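Local atomic coordinates of trehalose-6-phosphate phosphatase (Cryptococcus neoformans, PDB entry 5DX9), a protein that belongs to the trehalose-phosphatase family of the HAD clan and holds a magnesium ion and a glycan in the deposited model. Residues A272-P277 against T282-H287; A9-A14 against V204-C209; S91-P96 against V194-Y199. All coordinates share one frame; numbering follows the deposited sequence.

In the fold
All three contacts reach the same mixed sheet. Contact 1 joins its last two parallel strands, 270-275 and 286-288, and is partly buried. Its chemistry is mainly backbone hydrogen bonding. Contact 2 is buried and wholly apolar: helix 8-17 rests on strand 206-211, next to strand 270-275 of contact 1. A probable backbone hydrogen bond, T273 N to C209 O at 2.7 Å, ties these two together. Contact 3, on the other side of the chain's centre from contact 1, is also buried but partly polar, with R196 of helix 190-200 meeting strand 92-94 and Q95. I207 touches selenomethionine M198, so contacts 2 and 3 also meet.

Contact 1. Residues A272-P277 against T282-H287; sequences ATTVGP and TLAGWH
The H287 imidazole has P277 C over one face, 4.2 Å above the plane and offset toward the rim. The carbonyl oxygen G276 O comes in obliquely, 3.4 Å from H287 CD2. H287 CG sits between its own backbone N and carbonyl carbon (chi1 81°), which places the ring by G276 and P277. Outside the pair, H287 ND1 is hydrogen-bonded to T3. The W286 indole has A272 O at its edge, near the ring plane. Its ring also meets that of F271, with the planes close to parallel. W286 CB lies against T273 OG1 on the same face of the sheet. T274 and H287 point to the other face.

The backbones form a parallel pair of strands at one end of the central sheet of the HAD-type fold, T273 bridging to W286 and T274 to H287. W286 N donates to A272 O at 2.9 Å. G285 N adds a weak second bond to that oxygen. T274 N returns a bond to W286 O, 3.0 Å long.

Just before strand 286-288, T282 OG1 accepts from A284 N in an ST turn (3.0 Å). The T282 hydroxyl also bonds to E217. T282 and T274 reach toward each other tip to tip, with their CG2 atoms 3.8 Å apart. T274 OG1 is hydrogen-bonded to K280. A284 CB packs against the strand backbone, 3.2 Å from A272 O.

Contact 2. Residues A9-A14 against V204-C209; sequences AQFTDA and VDLIFC
F11 sets CG opposite the backbone N (chi1 175°), and F208 makes the same choice. This brings the F11 ring down toward the strand and stands the F208 ring up from the sheet beside its outer end. L206 starts the same way, and its two methyls then divide between partners on the helix. L206 CD1 meets A14 CB at 3.8 Å. L206 CD2 meets F11 CE1 at 4.0 Å.

The F11 ring brings its outer end, CE1 and CZ, to the root of the F208 side chain. F11 CZ lies 3.9 Å from F208 CD1 and 4.0 Å from F208 CB. The ring centres are 5.3 Å apart, and the planes are inclined at 49°. The F11 side chain crosses both L206 and F208 at about a right angle. The contact is purely apolar and mostly buried, with A14 at its partly exposed end.

L206 and F208 are two residues apart on strand 206-211 and project from one face of the sheet, while I207 between them points away from the helix. F11 and A14, nearly one turn apart, supply the matching side of the helix. The helix and strand axes approach to 10.3 Å and run at 133° to each other, about midway between perpendicular and antiparallel.

Around this layer, F271 of strand 270-275 meets F11 edge-to-face, and F298 of helix 291-306 does the same to F208. L301 of that helix also packs on F11. Strand 21-25 flanks the other side of strand 206-211, where L23 touches F208. Helices 8-17 and 291-306 thus pack together over this face of the sheet.

Contact 3. Residues S91-P96 against V194-Y199; sequences SFVKQP and VRRLMY
V93 meets R196 first along 91-96, with V93 CG1 4.2 Å from R196 NE. The methyl lies over one face of the guanidinium group. V93 CG1 is opposite the backbone N (chi1 -172°), and CB points toward the helix. The two side chains run past each other in opposite directions. V93 thus gives the charged group an apolar floor on that face.

K94 turns elsewhere, to a salt bridge with E74. Q95 follows, just beyond the strand. Its CB does not aim at the helix, but the chain is extended beyond CG and carries the amide to R196. There Q95 OE1 accepts from R196 NH2 at 3.0 Å. The N-H...O angle is 139°, so the bond is bent. The donor lies in the carbonyl plane, on a lone pair of OE1. The oxygen in turn sits at the edge of the guanidinium, almost in its plane. The amide and guanidinium planes themselves are 61° apart, and the side chains cross at about a right angle.

R196 reaches this place with a chain extended from CG to NE. Its other nitrogens have partners outside the pair: NE forms a salt bridge with E200, and NH1 donates to the backbone oxygen of A245. Three bonds, one at each nitrogen, would fix the rotation of this buried group, and E200 probably offsets its charge.

Nearby, Y63 of strand 60-65 touches both Q95 and L197. Helix 190-200 leads into strand 206-211 and packs on the central sheet, the alpha/beta layering typical of the Rossmann-like HAD fold.

Contact 1. Residues A272-P277 against T282-H287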
loop_
_atom_site.group_PDB
_atom_site.type_symbol
_atom_site.label_atom_id
_atom_site.label_comp_id
_atom_site.label_asym_id
_atom_site.label_seq_id
_atom_site.Cartn_x
_atom_site.Cartn_y
_atom_site.Cartn_z
ATOM N N ALA A 272 12.869 -2.006 -0.481
ATOM C CA ALA A 272 11.830 -1.017 -0.220
ATOM C C ALA A 272 12.113 0.258 -0.999
ATOM O O ALA A 272 13.121 0.930 -0.769
ATOM C CB ALA A 272 11.730 -0.726 1.269
ATOM N N THR A 273 11.213 0.588 -1.917
ATOM C CA THR A 273 11.437 1.682 -2.845
ATOM C C THR A 273 10.334 2.734 -2.770
ATOM O O THR A 273 9.159 2.444 -3.000
ATOM C CB THR A 273 11.542 1.159 -4.295
ATOM O OG1 THR A 273 12.535 0.126 -4.358
ATOM C CG2 THR A 273 11.926 2.277 -5.239
ATOM N N THR A 274 10.719 3.961 -2.440
ATOM C CA THR A 274 9.786 5.072 -2.498
ATOM C C THR A 274 9.844 5.708 -3.876
ATOM O O THR A 274 10.868 5.639 -4.553
ATOM C CB THR A 274 10.085 6.141 -1.429
ATOM O OG1 THR A 274 9.000 7.081 -1.380
ATOM C CG2 THR A 274 11.385 6.881 -1.745
ATOM N N VAL A 275 8.738 6.314 -4.296
ATOM C CA VAL A 275 8.734 7.106 -5.519
ATOM C C VAL A 275 8.844 8.585 -5.155
ATOM O O VAL A 275 8.007 9.126 -4.429
ATOM C CB VAL A 275 7.470 6.868 -6.366
ATOM C CG1 VAL A 275 7.553 7.660 -7.662
ATOM C CG2 VAL A 275 7.301 5.388 -6.662
ATOM N N GLY A 276 9.893 9.223 -5.659
ATOM C CA GLY A 276 10.203 10.602 -5.333
ATOM C C GLY A 276 11.679 10.863 -5.571
ATOM O O GLY A 276 12.385 9.993 -6.082
ATOM N N PRO A 277 12.157 12.059 -5.196
ATOM C CA PRO A 277 13.550 12.463 -5.421
ATOM C C PRO A 277 14.516 11.899 -4.382
ATOM O O PRO A 277 14.097 11.531 -3.285
ATOM C CB PRO A 277 13.485 13.987 -5.325
ATOM C CG PRO A 277 12.380 14.234 -4.351
ATOM C CD PRO A 277 11.370 13.127 -4.554
ATOM N N THR A 282 12.696 9.138 3.937
ATOM C CA THR A 282 11.850 7.959 3.817
ATOM C C THR A 282 12.434 6.792 4.606
ATOM O O THR A 282 13.619 6.791 4.939
ATOM C CB THR A 282 11.682 7.566 2.330
ATOM O OG1 THR A 282 10.867 6.393 2.217
ATOM C CG2 THR A 282 13.038 7.299 1.698
ATOM N N LEU A 283 11.597 5.806 4.913
ATOM C CA LEU A 283 12.060 4.588 5.569
ATOM C C LEU A 283 12.382 3.516 4.531
ATOM O O LEU A 283 12.836 2.423 4.872
ATOM C CB LEU A 283 11.018 4.074 6.559
ATOM C CG LEU A 283 10.815 4.927 7.810
ATOM C CD1 LEU A 283 9.627 4.423 8.617
ATOM C CD2 LEU A 283 12.079 4.929 8.657
ATOM N N ALA A 284 12.132 3.832 3.264
ATOM C CA ALA A 284 12.533 2.956 2.172
ATOM C C ALA A 284 14.051 2.947 2.055
ATOM O O ALA A 284 14.719 3.878 2.497
ATOM C CB ALA A 284 11.900 3.397 0.864
ATOM N N GLY A 285 14.598 1.890 1.469
ATOM C CA GLY A 285 16.032 1.801 1.277
ATOM C C GLY A 285 16.456 2.398 -0.050
ATOM O O GLY A 285 17.626 2.732 -0.234
ATOM N N TRP A 286 15.503 2.529 -0.973
ATOM C CA TRP A 286 15.780 3.009 -2.327
ATOM C C TRP A 286 14.747 4.022 -2.814
ATOM O O TRP A 286 13.739 4.268 -2.151
ATOM C CB TRP A 286 15.820 1.841 -3.317
ATOM C CG TRP A 286 16.686 0.706 -2.902
ATOM C CD1 TRP A 286 16.310 -0.387 -2.176
ATOM C CD2 TRP A 286 18.077 0.536 -3.193
ATOM N NE1 TRP A 286 17.383 -1.223 -1.988
ATOM C CE2 TRP A 286 18.479 -0.680 -2.606
ATOM C CE3 TRP A 286 19.023 1.300 -3.883
ATOM C CZ2 TRP A 286 19.786 -1.153 -2.695
ATOM C CZ3 TRP A 286 20.319 0.826 -3.970
ATOM C CH2 TRP A 286 20.689 -0.386 -3.379
ATOM N N HIS A 287 14.995 4.591 -3.991
ATOM C CA HIS A 287 14.012 5.453 -4.633
ATOM C C HIS A 287 14.037 5.312 -6.144
ATOM O O HIS A 287 15.011 4.833 -6.733
ATOM C CB HIS A 287 14.234 6.927 -4.267
ATOM C CG HIS A 287 15.312 7.596 -5.067
ATOM N ND1 HIS A 287 16.612 7.710 -4.615
ATOM C CD2 HIS A 287 15.284 8.184 -6.285
ATOM C CE1 HIS A 287 17.335 8.342 -5.522
ATOM N NE2 HIS A 287 16.559 8.640 -6.546
#

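Contact 2. Residues A9-A14 against V204-C209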
loop_
_atom_site.group_PDB
_atom_site.type_symbol
_atom_site.label_atom_id
_atom_site.label_comp_id
_atom_site.label_asym_id
_atom_site.label_seq_id
_atom_site.Cartn_x
_atom_site.Cartn_y
_atom_site.Cartn_z
ATOM N N ALA A 9 20.455 -3.345 -11.270
ATOM C CA ALA A 9 21.398 -4.422 -11.547
ATOM C C ALA A 9 21.416 -5.423 -10.399
ATOM O O ALA A 9 21.214 -6.620 -10.606
ATOM C CB ALA A 9 22.790 -3.864 -11.791
ATOM N N GLN A 10 21.653 -4.929 -9.188
ATOM C CA GLN A 10 21.651 -5.785 -8.008
ATOM C C GLN A 10 20.285 -6.417 -7.750
ATOM O O GLN A 10 20.200 -7.558 -7.289
ATOM C CB GLN A 10 22.082 -5.002 -6.774
ATOM C CG GLN A 10 21.951 -5.796 -5.495
ATOM C CD GLN A 10 22.060 -4.927 -4.259
ATOM O OE1 GLN A 10 22.586 -3.813 -4.312
ATOM N NE2 GLN A 10 21.556 -5.432 -3.138
ATOM N N PHE A 11 19.218 -5.675 -8.030
ATOM C CA PHE A 11 17.872 -6.208 -7.842
ATOM C C PHE A 11 17.570 -7.300 -8.861
ATOM O O PHE A 11 16.951 -8.311 -8.533
ATOM C CB PHE A 11 16.819 -5.103 -7.942
ATOM C CG PHE A 11 15.414 -5.614 -7.864
ATOM C CD1 PHE A 11 14.918 -6.120 -6.676
ATOM C CD2 PHE A 11 14.594 -5.604 -8.978
ATOM C CE1 PHE A 11 13.628 -6.604 -6.597
ATOM C CE2 PHE A 11 13.300 -6.084 -8.905
ATOM C CZ PHE A 11 12.817 -6.587 -7.715
ATOM N N THR A 12 18.005 -7.086 -10.098
ATOM C CA THR A 12 17.791 -8.058 -11.166
ATOM C C THR A 12 18.383 -9.418 -10.810
ATOM O O THR A 12 17.729 -10.451 -10.953
ATOM C CB THR A 12 18.403 -7.577 -12.494
ATOM O OG1 THR A 12 17.723 -6.397 -12.941
ATOM C CG2 THR A 12 18.279 -8.655 -13.556
ATOM N N ASP A 13 19.623 -9.412 -10.337
ATOM C CA ASP A 13 20.315 -10.650 -10.011
ATOM C C ASP A 13 19.675 -11.350 -8.815
ATOM O O ASP A 13 19.572 -12.578 -8.783
ATOM C CB ASP A 13 21.795 -10.372 -9.750
ATOM C CG ASP A 13 22.564 -10.072 -11.030
ATOM O OD1 ASP A 13 22.325 -10.765 -12.044
ATOM O OD2 ASP A 13 23.402 -9.144 -11.026
ATOM N N ALA A 14 19.234 -10.565 -7.835
ATOM C CA ALA A 14 18.556 -11.128 -6.675
ATOM C C ALA A 14 17.228 -11.749 -7.093
ATOM O O ALA A 14 16.844 -12.809 -6.597
ATOM C CB ALA A 14 18.341 -10.067 -5.616
ATOM N N VAL A 204 9.523 -16.546 1.657
ATOM C CA VAL A 204 9.946 -15.433 0.815
ATOM C C VAL A 204 11.402 -15.069 1.083
ATOM O O VAL A 204 11.810 -14.922 2.235
ATOM C CB VAL A 204 9.059 -14.195 1.038
ATOM C CG1 VAL A 204 9.689 -12.964 0.409
ATOM C CG2 VAL A 204 7.672 -14.438 0.481
ATOM N N ASP A 205 12.187 -14.933 0.018
ATOM C CA ASP A 205 13.597 -14.575 0.152
ATOM C C ASP A 205 13.942 -13.330 -0.664
ATOM O O ASP A 205 15.099 -12.914 -0.722
ATOM C CB ASP A 205 14.494 -15.751 -0.258
ATOM C CG ASP A 205 14.182 -16.268 -1.646
ATOM O OD1 ASP A 205 13.104 -15.933 -2.174
ATOM O OD2 ASP A 205 15.013 -17.015 -2.208
ATOM N N LEU A 206 12.933 -12.742 -1.296
ATOM C CA LEU A 206 13.088 -11.448 -1.951
ATOM C C LEU A 206 11.798 -10.658 -1.819
ATOM O O LEU A 206 10.739 -11.115 -2.248
ATOM C CB LEU A 206 13.453 -11.606 -3.426
ATOM C CG LEU A 206 13.693 -10.298 -4.182
ATOM C CD1 LEU A 206 15.027 -9.686 -3.786
ATOM C CD2 LEU A 206 13.626 -10.506 -5.683
ATOM N N ILE A 207 11.884 -9.477 -1.219
ATOM C CA ILE A 207 10.719 -8.612 -1.098
ATOM C C ILE A 207 10.930 -7.296 -1.833
ATOM O O ILE A 207 11.916 -6.595 -1.605
ATOM C CB ILE A 207 10.376 -8.311 0.374
ATOM C CG1 ILE A 207 9.967 -9.592 1.103
ATOM C CG2 ILE A 207 9.251 -7.290 0.457
ATOM C CD1 ILE A 207 9.583 -9.369 2.549
ATOM N N PHE A 208 10.004 -6.976 -2.728
ATOM C CA PHE A 208 9.974 -5.659 -3.343
ATOM C C PHE A 208 8.697 -4.940 -2.930
ATOM O O PHE A 208 7.613 -5.523 -2.953
ATOM C CB PHE A 208 10.064 -5.748 -4.866
ATOM C CG PHE A 208 10.045 -4.408 -5.543
ATOM C CD1 PHE A 208 11.217 -3.694 -5.728
ATOM C CD2 PHE A 208 8.851 -3.849 -5.970
ATOM C CE1 PHE A 208 11.202 -2.457 -6.341
ATOM C CE2 PHE A 208 8.829 -2.611 -6.583
ATOM C CZ PHE A 208 10.008 -1.913 -6.767
ATOM N N CYS A 209 8.837 -3.676 -2.543
ATOM C CA CYS A 209 7.701 -2.859 -2.127
ATOM C C CYS A 209 7.915 -1.421 -2.572
ATOM O O CYS A 209 8.945 -0.822 -2.269
ATOM C CB CYS A 209 7.510 -2.925 -0.607
ATOM S SG CYS A 209 6.095 -1.977 0.051
#

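Contact 3. Residues S91-P96 against V194-Y199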
loop_
_atom_site.group_PDB
_atom_site.type_symbol
_atom_site.label_atom_id
_atom_site.label_comp_id
_atom_site.label_asym_id
_atom_site.label_seq_id
_atom_site.Cartn_x
_atom_site.Cartn_y
_atom_site.Cartn_z
ATOM N N SER A 91 -7.978 -2.111 4.789
ATOM C CA SER A 91 -9.259 -2.418 5.413
ATOM C C SER A 91 -9.945 -3.555 4.657
ATOM O O SER A 91 -10.897 -4.160 5.150
ATOM C CB SER A 91 -10.151 -1.178 5.453
ATOM O OG SER A 91 -10.467 -0.745 4.146
ATOM N N PHE A 92 -9.448 -3.839 3.455
ATOM C CA PHE A 92 -9.946 -4.950 2.651
ATOM C C PHE A 92 -8.801 -5.680 1.966
ATOM O O PHE A 92 -7.803 -5.066 1.583
ATOM C CB PHE A 92 -10.947 -4.460 1.606
ATOM C CG PHE A 92 -12.193 -3.875 2.193
ATOM C CD1 PHE A 92 -13.118 -4.687 2.829
ATOM C CD2 PHE A 92 -12.446 -2.516 2.107
ATOM C CE1 PHE A 92 -14.269 -4.155 3.372
ATOM C CE2 PHE A 92 -13.599 -1.977 2.647
ATOM C CZ PHE A 92 -14.512 -2.798 3.280
ATOM N N VAL A 93 -8.954 -6.991 1.807
ATOM C CA VAL A 93 -7.923 -7.822 1.197
ATOM C C VAL A 93 -8.527 -8.926 0.330
ATOM O O VAL A 93 -9.222 -9.810 0.832
ATOM C CB VAL A 93 -7.021 -8.471 2.268
ATOM C CG1 VAL A 93 -5.831 -9.160 1.617
ATOM C CG2 VAL A 93 -6.552 -7.429 3.269
ATOM N N LYS A 94 -8.267 -8.870 -0.973
ATOM C CA LYS A 94 -8.681 -9.941 -1.872
ATOM C C LYS A 94 -7.477 -10.740 -2.359
ATOM O O LYS A 94 -6.760 -10.307 -3.263
ATOM C CB LYS A 94 -9.446 -9.388 -3.073
ATOM C CG LYS A 94 -9.746 -10.444 -4.123
ATOM C CD LYS A 94 -9.912 -9.831 -5.503
ATOM C CE LYS A 94 -9.880 -10.902 -6.581
ATOM N NZ LYS A 94 -9.932 -10.329 -7.953
ATOM N N GLN A 95 -7.261 -11.905 -1.758
ATOM C CA GLN A 95 -6.167 -12.787 -2.150
ATOM C C GLN A 95 -6.278 -13.196 -3.616
ATOM O O GLN A 95 -7.350 -13.093 -4.212
ATOM C CB GLN A 95 -6.143 -14.030 -1.265
ATOM C CG GLN A 95 -6.111 -13.730 0.222
ATOM C CD GLN A 95 -6.101 -14.989 1.064
ATOM O OE1 GLN A 95 -5.907 -14.935 2.279
ATOM N NE2 GLN A 95 -6.310 -16.132 0.421
ATOM N N PRO A 96 -5.162 -13.657 -4.200
ATOM C CA PRO A 96 -5.131 -14.121 -5.591
ATOM C C PRO A 96 -6.148 -15.232 -5.846
ATOM O O PRO A 96 -6.802 -15.244 -6.883
ATOM C CB PRO A 96 -3.698 -14.637 -5.756
ATOM C CG PRO A 96 -2.909 -13.869 -4.747
ATOM C CD PRO A 96 -3.831 -13.705 -3.573
ATOM N N VAL A 194 1.178 -5.775 4.731
ATOM C CA VAL A 194 2.497 -6.288 4.390
ATOM C C VAL A 194 2.930 -7.363 5.378
ATOM O O VAL A 194 3.515 -8.373 4.994
ATOM C CB VAL A 194 3.549 -5.166 4.370
ATOM C CG1 VAL A 194 4.946 -5.746 4.188
ATOM C CG2 VAL A 194 3.224 -4.146 3.281
ATOM N N ARG A 195 2.629 -7.137 6.652
ATOM C CA ARG A 195 3.015 -8.068 7.705
ATOM C C ARG A 195 2.192 -9.346 7.632
ATOM O O ARG A 195 2.720 -10.444 7.806
ATOM C CB ARG A 195 2.869 -7.410 9.075
ATOM C CG ARG A 195 3.696 -6.145 9.210
ATOM C CD ARG A 195 4.404 -6.086 10.543
ATOM N NE ARG A 195 3.530 -5.613 11.611
ATOM C CZ ARG A 195 3.326 -4.329 11.885
ATOM N NH1 ARG A 195 3.926 -3.392 11.162
ATOM N NH2 ARG A 195 2.518 -3.981 12.879
ATOM N N ARG A 196 0.896 -9.196 7.378
ATOM C CA ARG A 196 0.034 -10.342 7.118
ATOM C C ARG A 196 0.606 -11.187 5.984
ATOM O O ARG A 196 0.680 -12.411 6.086
ATOM C CB ARG A 196 -1.381 -9.886 6.767
ATOM C CG ARG A 196 -2.257 -10.988 6.192
ATOM C CD ARG A 196 -3.390 -10.407 5.366
ATOM N NE ARG A 196 -4.172 -11.447 4.706
ATOM C CZ ARG A 196 -5.314 -11.928 5.177
ATOM N NH1 ARG A 196 -5.814 -11.458 6.313
ATOM N NH2 ARG A 196 -5.962 -12.876 4.513
ATOM N N LEU A 197 1.017 -10.521 4.909
ATOM C CA LEU A 197 1.571 -11.212 3.751
ATOM C C LEU A 197 2.893 -11.908 4.072
ATOM O O LEU A 197 3.155 -13.003 3.575
ATOM C CB LEU A 197 1.767 -10.238 2.589
ATOM C CG LEU A 197 0.488 -9.599 2.050
ATOM C CD1 LEU A 197 0.734 -8.987 0.684
ATOM C CD2 LEU A 197 -0.629 -10.624 1.994
HETATM N N MSE A 198 3.730 -11.276 4.889
HETATM C CA MSE A 198 4.985 -11.902 5.296
HETATM C C MSE A 198 4.724 -13.131 6.166
HETATM O O MSE A 198 5.383 -14.159 6.008
HETATM C CB MSE A 198 5.883 -10.902 6.035
HETATM C CG MSE A 198 6.644 -9.959 5.108
HETATM SE SE MSE A 198 7.833 -8.701 6.029
HETATM C CE MSE A 198 6.522 -7.789 7.155
ATOM N N TYR A 199 3.758 -13.026 7.073
ATOM C CA TYR A 199 3.404 -14.153 7.927
ATOM C C TYR A 199 2.880 -15.317 7.095
ATOM O O TYR A 199 3.169 -16.476 7.384
ATOM C CB TYR A 199 2.363 -13.746 8.972
ATOM C CG TYR A 199 1.945 -14.889 9.872
ATOM C CD1 TYR A 199 2.646 -15.174 11.034
ATOM C CD2 TYR A 199 0.857 -15.692 9.550
ATOM C CE1 TYR A 199 2.275 -16.220 11.856
ATOM C CE2 TYR A 199 0.479 -16.742 10.367
ATOM C CZ TYR A 199 1.192 -17.001 11.518
ATOM O OH TYR A 199 0.823 -18.043 12.339
#